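Local structure of nuclear receptor corepressor 2 (Homo sapiens, 4A69) at residues C80-Y83 against Y84-K88. The protein is a transcriptional corepressor of nuclear receptors whose segment here, together with another protein chain, holds an inositol tetrakisphosphate, consistent with recruitment of a histone deacetylase. Sequence-based numbering, arbitrary orientation.
Sequences CVLY and YYLTK. With I0P (D-myo inositol 1,4,5,6 tetrakisphosphate), chain Q.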
loop_
_atom_site.group_PDB
_atom_site.type_symbol
_atom_site.label_atom_id
_atom_site.label_comp_id
_atom_site.label_asym_id
_atom_site.label_seq_id
_atom_site.Cartn_x
_atom_site.Cartn_y
_atom_site.Cartn_z
ATOM N N CYS C 80 3.548 -22.888 0.311
ATOM C CA CYS C 80 3.083 -23.137 -1.058
ATOM C C CYS C 80 3.053 -21.864 -1.909
ATOM O O CYS C 80 3.524 -21.880 -3.050
ATOM C CB CYS C 80 1.701 -23.786 -1.061
ATOM S SG CYS C 80 1.727 -25.491 -0.485
ATOM N N VAL C 81 2.476 -20.783 -1.368
ATOM C CA VAL C 81 2.529 -19.466 -2.032
ATOM C C VAL C 81 3.991 -19.086 -2.318
ATOM O O VAL C 81 4.316 -18.713 -3.439
ATOM C CB VAL C 81 1.827 -18.328 -1.226
ATOM C CG1 VAL C 81 2.038 -16.965 -1.879
ATOM C CG2 VAL C 81 0.339 -18.585 -1.062
ATOM N N LEU C 82 4.858 -19.169 -1.310
ATOM C CA LEU C 82 6.257 -18.799 -1.497
ATOM C C LEU C 82 6.958 -19.639 -2.585
ATOM O O LEU C 82 7.691 -19.102 -3.416
ATOM C CB LEU C 82 7.025 -18.870 -0.185
ATOM C CG LEU C 82 8.502 -18.464 -0.241
ATOM C CD1 LEU C 82 8.703 -17.002 -0.619
ATOM C CD2 LEU C 82 9.218 -18.799 1.058
ATOM N N TYR C 83 6.723 -20.947 -2.568
ATOM C CA TYR C 83 7.303 -21.858 -3.561
ATOM C C TYR C 83 6.848 -21.482 -4.971
ATOM O O TYR C 83 7.669 -21.401 -5.885
ATOM C CB TYR C 83 6.942 -23.314 -3.235
ATOM C CG TYR C 83 7.413 -24.328 -4.260
ATOM C CD1 TYR C 83 8.753 -24.739 -4.302
ATOM C CD2 TYR C 83 6.522 -24.880 -5.183
ATOM C CE1 TYR C 83 9.189 -25.663 -5.244
ATOM C CE2 TYR C 83 6.949 -25.808 -6.123
ATOM C CZ TYR C 83 8.281 -26.195 -6.148
ATOM O OH TYR C 83 8.708 -27.114 -7.079
ATOM N N TYR C 84 5.551 -21.224 -5.126
ATOM C CA TYR C 84 4.975 -20.805 -6.403
ATOM C C TYR C 84 5.715 -19.613 -7.005
ATOM O O TYR C 84 6.084 -19.642 -8.181
ATOM C CB TYR C 84 3.491 -20.481 -6.240
ATOM C CG TYR C 84 2.836 -19.819 -7.429
ATOM C CD1 TYR C 84 2.445 -20.573 -8.536
ATOM C CD2 TYR C 84 2.538 -18.450 -7.423
ATOM C CE1 TYR C 84 1.833 -19.986 -9.618
ATOM C CE2 TYR C 84 1.909 -17.849 -8.516
ATOM C CZ TYR C 84 1.564 -18.628 -9.611
ATOM O OH TYR C 84 0.935 -18.083 -10.705
ATOM N N TYR C 85 5.953 -18.579 -6.197
ATOM C CA TYR C 85 6.659 -17.400 -6.701
ATOM C C TYR C 85 8.156 -17.618 -6.920
ATOM O O TYR C 85 8.735 -17.025 -7.820
ATOM C CB TYR C 85 6.415 -16.198 -5.804
ATOM C CG TYR C 85 5.047 -15.598 -6.003
ATOM C CD1 TYR C 85 4.762 -14.835 -7.137
ATOM C CD2 TYR C 85 4.032 -15.809 -5.074
ATOM C CE1 TYR C 85 3.500 -14.292 -7.340
ATOM C CE2 TYR C 85 2.769 -15.264 -5.257
ATOM C CZ TYR C 85 2.514 -14.499 -6.389
ATOM O OH TYR C 85 1.268 -13.963 -6.588
ATOM N N LEU C 86 8.773 -18.460 -6.095
ATOM C CA LEU C 86 10.210 -18.746 -6.220
ATOM C C LEU C 86 10.553 -19.589 -7.471
ATOM O O LEU C 86 11.668 -19.516 -7.987
ATOM C CB LEU C 86 10.750 -19.382 -4.930
ATOM C CG LEU C 86 11.004 -18.414 -3.755
ATOM C CD1 LEU C 86 11.316 -19.167 -2.471
ATOM C CD2 LEU C 86 12.111 -17.412 -4.057
ATOM N N THR C 87 9.569 -20.322 -7.984
ATOM C CA THR C 87 9.789 -21.270 -9.068
ATOM C C THR C 87 9.069 -21.007 -10.396
ATOM O O THR C 87 9.517 -21.502 -11.429
ATOM C CB THR C 87 9.443 -22.698 -8.617
ATOM O OG1 THR C 87 8.055 -22.762 -8.264
ATOM C CG2 THR C 87 10.294 -23.092 -7.423
ATOM N N LYS C 88 7.978 -20.235 -10.384
ATOM C CA LYS C 88 7.110 -20.123 -11.568
ATOM C C LYS C 88 7.770 -19.533 -12.828
ATOM O O LYS C 88 7.161 -19.531 -13.896
ATOM C CB LYS C 88 5.784 -19.409 -11.260
ATOM C CG LYS C 88 5.884 -17.901 -11.105
ATOM C CD LYS C 88 4.518 -17.251 -11.223
ATOM C CE LYS C 88 4.641 -15.735 -11.243
ATOM N NZ LYS C 88 3.358 -15.087 -11.611
HETATM O O21 I0P Q . 3.506 -10.557 -16.430
HETATM P P1 I0P Q . 2.729 -11.844 -16.261
HETATM O O41 I0P Q . 3.524 -13.034 -15.756
HETATM O O31 I0P Q . 1.825 -12.201 -17.405
HETATM O O11 I0P Q . 1.741 -11.488 -15.027
HETATM C C1 I0P Q . 0.801 -12.445 -14.541
HETATM C C6 I0P Q . 0.723 -12.421 -13.015
HETATM O O16 I0P Q . 2.017 -12.723 -12.520
HETATM P P6 I0P Q . 2.798 -11.740 -11.524
HETATM O O46 I0P Q . 1.914 -11.679 -10.291
HETATM O O26 I0P Q . 2.874 -10.412 -12.206
HETATM O O36 I0P Q . 4.114 -12.422 -11.282
HETATM C C5 I0P Q . -0.303 -13.437 -12.508
HETATM O O15 I0P Q . -0.388 -13.391 -11.082
HETATM P P5 I0P Q . 0.134 -14.505 -10.060
HETATM O O45 I0P Q . -1.125 -15.043 -9.413
HETATM O O35 I0P Q . 0.896 -15.536 -10.869
HETATM O O25 I0P Q . 1.007 -13.690 -9.153
HETATM C C2 I0P Q . -0.549 -12.142 -15.174
HETATM O O12 I0P Q . -0.898 -10.775 -14.894
HETATM C C3 I0P Q . -1.604 -13.108 -14.651
HETATM O O13 I0P Q . -2.863 -12.700 -15.164
HETATM C C4 I0P Q . -1.679 -13.133 -13.119
HETATM O O14 I0P Q . -2.621 -14.128 -12.737
HETATM P P4 I0P Q . -4.174 -13.841 -12.489
HETATM O O24 I0P Q . -4.210 -12.508 -11.782
HETATM O O44 I0P Q . -4.824 -13.753 -13.852
HETATM O O34 I0P Q . -4.603 -15.064 -11.708
#
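Val-81 and Tyr-85 lie side by side one turn apart on helix 77-87, their side chains pointing the same way. The methyl CG1 of Val-81 sits in the plane of the Tyr-85 ring, at its edge, 3.9 Å from CE2. CD2 of Tyr-84 lies over the centre of one face of that ring, while CE2 of Tyr-85 meets the Tyr-84 ring at its edge, so the two phenols are turned steeply against each other. With CG anti to the backbone N in Tyr-84 (chi1 170°) but anti to the carbonyl carbon in Tyr-85 (chi1 -76°), the neighbouring rings converge on one phosphate of the inositol tetrakisphosphate. Tyr-84 OH donates to O35 over 2.6 Å, and Tyr-85 OH donates to O25, also over 2.6 Å. Lys-88, its chain extended beyond CG, brings NZ to the same O35 at 2.6 Å and reaches across to O36 of a second phosphate at 2.8 Å. A phenylalanine in place of Tyr-85 would probably keep the packing on Val-81 but leave O25 without this hydroxyl donor.

On another side of the helix, CG2 of Thr-87 stands over one face of the Tyr-83 ring, displaced toward the rim, in a CH-pi contact 4.0 Å from the centroid. OG1 of Thr-87 turns back to donate to Tyr-83 O at 2.8 Å, coming from above the carbonyl plane and supplementing a weak bond from Thr-87 N. Trp-46 stacks on the Tyr-83 ring and Phe-54 meets it edge-to-face, joining this side to helix 48-60 of the Myb-like domain. Tyr-83 and Thr-87 thus pack together, while two phenol hydroxyls and the Lys-88 ammonium, with Lys-63 and residues of another protein's chain, grip the ligand, the lysines probably offsetting its phosphate charge.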